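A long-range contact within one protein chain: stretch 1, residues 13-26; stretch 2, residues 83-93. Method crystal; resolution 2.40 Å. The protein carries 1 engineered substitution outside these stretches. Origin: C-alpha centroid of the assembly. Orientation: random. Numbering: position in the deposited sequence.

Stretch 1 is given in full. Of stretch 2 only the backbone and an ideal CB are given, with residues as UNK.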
# COMPACT_ATOMS: atom_id res chain seq x y z
N SER A 13 -34.74 -8.83 2.02
CA SER A 13 -35.40 -8.34 3.22
C SER A 13 -34.37 -8.19 4.32
O SER A 13 -33.28 -8.76 4.24
CB SER A 13 -36.48 -9.31 3.66
OG SER A 13 -35.87 -10.52 4.12
N THR A 14 -34.71 -7.43 5.35
CA THR A 14 -33.82 -7.30 6.49
C THR A 14 -33.45 -8.67 7.05
O THR A 14 -32.27 -8.97 7.26
CB THR A 14 -34.45 -6.44 7.59
OG1 THR A 14 -34.63 -5.12 7.08
CG2 THR A 14 -33.54 -6.36 8.81
N GLU A 15 -34.44 -9.52 7.26
CA GLU A 15 -34.19 -10.81 7.87
C GLU A 15 -33.33 -11.65 6.93
O GLU A 15 -32.49 -12.45 7.37
CB GLU A 15 -35.52 -11.52 8.23
CG GLU A 15 -36.69 -11.36 7.22
CD GLU A 15 -37.42 -9.99 7.25
OE1 GLU A 15 -37.00 -9.06 7.97
OE2 GLU A 15 -38.45 -9.87 6.54
N GLU A 16 -33.53 -11.46 5.62
CA GLU A 16 -32.68 -12.09 4.62
C GLU A 16 -31.23 -11.58 4.76
O GLU A 16 -30.28 -12.37 4.86
CB GLU A 16 -33.24 -11.84 3.21
CG GLU A 16 -34.23 -12.91 2.75
CD GLU A 16 -35.00 -12.55 1.48
OE1 GLU A 16 -35.10 -11.36 1.14
OE2 GLU A 16 -35.51 -13.48 0.81
N LEU A 17 -31.08 -10.25 4.80
CA LEU A 17 -29.77 -9.61 5.03
C LEU A 17 -29.08 -10.15 6.27
O LEU A 17 -27.93 -10.59 6.21
CB LEU A 17 -29.93 -8.09 5.17
CG LEU A 17 -28.66 -7.26 5.32
CD1 LEU A 17 -27.73 -7.52 4.16
CD2 LEU A 17 -29.04 -5.79 5.36
N VAL A 18 -29.81 -10.14 7.38
CA VAL A 18 -29.28 -10.58 8.67
C VAL A 18 -28.84 -12.03 8.64
O VAL A 18 -27.73 -12.39 9.07
CB VAL A 18 -30.32 -10.40 9.79
CG1 VAL A 18 -29.83 -11.03 11.09
CG2 VAL A 18 -30.63 -8.92 9.99
N SER A 19 -29.72 -12.86 8.09
CA SER A 19 -29.48 -14.29 8.00
C SER A 19 -28.17 -14.61 7.26
O SER A 19 -27.36 -15.41 7.74
CB SER A 19 -30.67 -14.97 7.31
OG SER A 19 -30.41 -16.35 7.10
N LEU A 20 -27.97 -13.98 6.11
CA LEU A 20 -26.77 -14.24 5.30
C LEU A 20 -25.50 -13.68 5.89
O LEU A 20 -24.46 -14.35 5.89
CB LEU A 20 -26.93 -13.68 3.90
CG LEU A 20 -27.71 -14.63 2.98
CD1 LEU A 20 -27.68 -14.13 1.54
CD2 LEU A 20 -27.10 -16.00 3.07
N VAL A 21 -25.56 -12.45 6.39
CA VAL A 21 -24.39 -11.91 7.07
C VAL A 21 -23.97 -12.84 8.19
O VAL A 21 -22.81 -13.28 8.24
CB VAL A 21 -24.67 -10.52 7.63
CG1 VAL A 21 -23.48 -10.08 8.43
CG2 VAL A 21 -24.97 -9.54 6.49
N ASN A 22 -24.92 -13.19 9.06
CA ASN A 22 -24.66 -14.06 10.20
C ASN A 22 -24.01 -15.35 9.77
O ASN A 22 -22.96 -15.74 10.29
CB ASN A 22 -25.95 -14.38 10.94
CG ASN A 22 -26.52 -13.19 11.69
OD1 ASN A 22 -25.82 -12.21 11.98
ND2 ASN A 22 -27.81 -13.28 12.03
N SER A 23 -24.65 -15.99 8.81
CA SER A 23 -24.18 -17.25 8.28
C SER A 23 -22.75 -17.14 7.75
O SER A 23 -21.91 -18.01 8.00
CB SER A 23 -25.12 -17.73 7.19
OG SER A 23 -24.53 -18.82 6.50
N ALA A 24 -22.49 -16.06 7.01
CA ALA A 24 -21.15 -15.78 6.49
C ALA A 24 -20.11 -15.79 7.60
O ALA A 24 -19.11 -16.51 7.52
CB ALA A 24 -21.13 -14.46 5.76
N LEU A 25 -20.35 -14.99 8.64
CA LEU A 25 -19.40 -14.90 9.76
C LEU A 25 -19.23 -16.23 10.48
O LEU A 25 -18.11 -16.67 10.75
CB LEU A 25 -19.86 -13.83 10.75
CG LEU A 25 -20.08 -12.48 10.08
CD1 LEU A 25 -20.56 -11.46 11.08
CD2 LEU A 25 -18.80 -12.02 9.40
N LEU A 26 -20.34 -16.88 10.77
CA LEU A 26 -20.32 -18.18 11.42
C LEU A 26 -19.57 -19.25 10.62
O LEU A 26 -18.84 -20.05 11.18
CB LEU A 26 -21.76 -18.63 11.67
CG LEU A 26 -22.06 -19.42 12.95
CD1 LEU A 26 -21.20 -18.93 14.09
CD2 LEU A 26 -23.52 -19.25 13.27
N UNK A 83 -13.36 -7.09 14.22
CA UNK A 83 -14.55 -7.88 14.52
C UNK A 83 -15.70 -7.13 13.93
O UNK A 83 -15.84 -5.94 14.17
CB UNK A 83 -14.74 -8.12 16.02
N UNK A 84 -16.54 -7.82 13.16
CA UNK A 84 -17.63 -7.14 12.50
C UNK A 84 -18.95 -7.67 13.03
O UNK A 84 -19.04 -8.79 13.53
CB UNK A 84 -17.54 -7.31 10.98
N UNK A 85 -19.96 -6.83 12.97
CA UNK A 85 -21.30 -7.24 13.34
C UNK A 85 -22.29 -6.35 12.60
O UNK A 85 -21.94 -5.26 12.14
CB UNK A 85 -21.51 -7.16 14.85
N UNK A 86 -23.51 -6.85 12.43
CA UNK A 86 -24.58 -6.09 11.80
C UNK A 86 -25.52 -5.58 12.86
O UNK A 86 -26.08 -6.37 13.63
CB UNK A 86 -25.33 -6.94 10.77
N UNK A 87 -25.70 -4.27 12.92
CA UNK A 87 -26.60 -3.68 13.90
C UNK A 87 -27.82 -3.17 13.20
O UNK A 87 -27.73 -2.56 12.13
CB UNK A 87 -25.92 -2.56 14.68
N UNK A 88 -28.97 -3.42 13.80
CA UNK A 88 -30.22 -2.94 13.24
C UNK A 88 -30.56 -1.62 13.90
O UNK A 88 -30.86 -1.55 15.10
CB UNK A 88 -31.35 -3.96 13.43
N UNK A 89 -30.49 -0.59 13.09
CA UNK A 89 -30.77 0.79 13.44
C UNK A 89 -31.84 1.22 12.46
O UNK A 89 -32.52 0.36 11.88
CB UNK A 89 -29.53 1.68 13.38
N UNK A 90 -32.06 2.52 12.32
CA UNK A 90 -32.95 3.04 11.28
C UNK A 90 -32.68 2.34 9.94
O UNK A 90 -33.60 1.99 9.21
CB UNK A 90 -32.77 4.55 11.13
N UNK A 91 -31.40 2.10 9.65
CA UNK A 91 -30.98 1.20 8.58
C UNK A 91 -30.03 0.16 9.14
O UNK A 91 -29.46 0.35 10.21
CB UNK A 91 -30.32 1.97 7.44
N UNK A 92 -29.86 -0.97 8.44
CA UNK A 92 -28.85 -1.90 8.94
C UNK A 92 -27.47 -1.25 8.88
O UNK A 92 -27.22 -0.46 7.98
CB UNK A 92 -28.87 -3.20 8.14
N UNK A 93 -26.59 -1.55 9.82
CA UNK A 93 -25.28 -0.92 9.82
C UNK A 93 -24.22 -1.97 10.11
O UNK A 93 -24.31 -2.69 11.11
CB UNK A 93 -25.22 0.22 10.84

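Stretch 1 is helical from T14 onward, opened by S13, whose OG caps E16 N at 2.9 Å. The face it offers to stretch 2 is apolar: L17, V18, V21 and L25, with the methyl of T14 at one end. The strand at 86-88 runs nearly antiparallel to it, at 156°, so early positions of stretch 2 meet late turns of the helix.

Position 83 has no atom of stretch 1 within 5.5 Å of its ideal CB. The helix sets no demand here, and many residues would suit. It is R83, extended and out of contact.

At position 84 the CA-to-CB bond points toward the helix, and the ideal CB lies 5.1 Å from L25 CD2. A gamma carbon aimed at L25 CD2 fills that gap, as valine or isoleucine supplies; a longer aliphatic chain would have to turn aside. The residue is V84, in the p rotamer, and its CG1 closes to 3.6 Å from L25 CD2.

Position 85 points away, with phi/psi of -154/157, an extended backbone that suits many residues, polar ones included, though not proline. It is R85, whose NE bonds to OE2 of the residue at 87 at 2.7 Å, a salt bridge to the residue two places on.

Position 86 is the most demanding. Its CB points toward the helix and sits 4.3 Å from V21 CG1, with V18 and L17 one turn further back. N22 OD1 lies 5.4 Å from the ideal CB of position 86, too far to bond to it, and the surroundings are mostly hydrocarbon. A branched aliphatic chain that can reach back along the helix is favoured: leucine or isoleucine, possibly methionine. The residue is L86, with chi1 t and chi2 p. Its CD2 enters the hollow between the three side chains, 4.1 Å from L17 CG, 3.9 Å from V18 CG2 and 4.1 Å from V21 CG2. The same CD2 lies 3.8 Å from V18 CA, so it packs against the helix backbone as well.

Position 87 is out of reach of the helix; a beta-tolerant residue of either character would do. E87 takes the salt bridge from 85 and another at OE1, 2.4 Å from NH2 of the residue at 89.

Position 88 again points toward the helix, yet no helix atom lies within 5.5 Å of its ideal CB. Only a longer chain can make contact, so leucine, methionine or an aromatic would serve. L88 spans the gap: CD1 reaches V18 CG2 at 4.0 Å, and CG lies 4.4 Å from T14 CG2.

Positions 89, 90 and 91 make no contact with the helix and allow wide choice. They are R89, partner of E87; E90, poorly ordered; and N91, whose ND2 is bonded elsewhere in the structure.

Position 92 has its CB pointing toward the helix, 3.8 Å from L17 CD2, with phi/psi of -64/146. A compact apolar group is wanted, alanine, valine or proline, and this phi suits proline well. P92 sets its CG 3.6 Å from L17 CD2.

Position 93 is out of reach, so stretch 1 sets no choice; its extended backbone (-136/123) suits beta-branched residues among others. It is V93, which pairs with E87 through the backbone in both directions.

Stretch 2 (83-93) RVRLELRENPV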
# COMPACT_ATOMS: atom_id res chain seq x y z
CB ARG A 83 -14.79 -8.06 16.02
CG ARG A 83 -13.80 -8.89 16.80
CD ARG A 83 -14.29 -9.05 18.26
NE ARG A 83 -13.35 -9.79 19.11
CZ ARG A 83 -13.27 -11.12 19.17
NH1 ARG A 83 -14.05 -11.87 18.41
NH2 ARG A 83 -12.38 -11.69 19.97
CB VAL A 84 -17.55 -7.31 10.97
CG1 VAL A 84 -17.94 -8.71 10.60
CG2 VAL A 84 -18.44 -6.32 10.27
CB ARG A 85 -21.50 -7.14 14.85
CG ARG A 85 -21.55 -5.72 15.37
CD ARG A 85 -21.78 -5.67 16.88
NE ARG A 85 -21.73 -4.28 17.36
CZ ARG A 85 -20.61 -3.64 17.66
NH1 ARG A 85 -20.65 -2.38 18.07
NH2 ARG A 85 -19.44 -4.25 17.54
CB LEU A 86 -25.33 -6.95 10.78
CG LEU A 86 -26.59 -6.39 10.13
CD1 LEU A 86 -26.35 -5.07 9.45
CD2 LEU A 86 -27.18 -7.42 9.15
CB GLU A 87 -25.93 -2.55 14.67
CG GLU A 87 -24.88 -3.05 15.65
CD GLU A 87 -24.24 -1.96 16.47
OE1 GLU A 87 -24.45 -0.76 16.16
OE2 GLU A 87 -23.53 -2.30 17.44
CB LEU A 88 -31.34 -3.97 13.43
CG LEU A 88 -31.38 -5.16 12.44
CD1 LEU A 88 -30.14 -5.28 11.58
CD2 LEU A 88 -31.67 -6.48 13.16
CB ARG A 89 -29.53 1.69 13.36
CG ARG A 89 -28.39 1.22 14.24
CD ARG A 89 -27.21 2.20 14.25
NE ARG A 89 -26.05 1.60 14.90
CZ ARG A 89 -24.79 2.03 14.76
NH1 ARG A 89 -24.54 3.09 14.00
NH2 ARG A 89 -23.80 1.41 15.39
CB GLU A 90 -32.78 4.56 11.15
CG GLU A 90 -31.32 5.07 11.23
CD GLU A 90 -30.73 5.06 12.65
OE1 GLU A 90 -31.42 4.63 13.60
OE2 GLU A 90 -29.57 5.49 12.81
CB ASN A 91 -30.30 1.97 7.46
CG ASN A 91 -31.28 2.68 6.56
OD1 ASN A 91 -32.22 2.07 6.02
ND2 ASN A 91 -31.06 3.99 6.38
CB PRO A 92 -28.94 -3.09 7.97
CG PRO A 92 -30.23 -2.90 7.23
CD PRO A 92 -30.46 -1.42 7.18
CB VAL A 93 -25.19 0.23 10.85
CG1 VAL A 93 -23.79 0.81 10.91
CG2 VAL A 93 -26.18 1.32 10.50
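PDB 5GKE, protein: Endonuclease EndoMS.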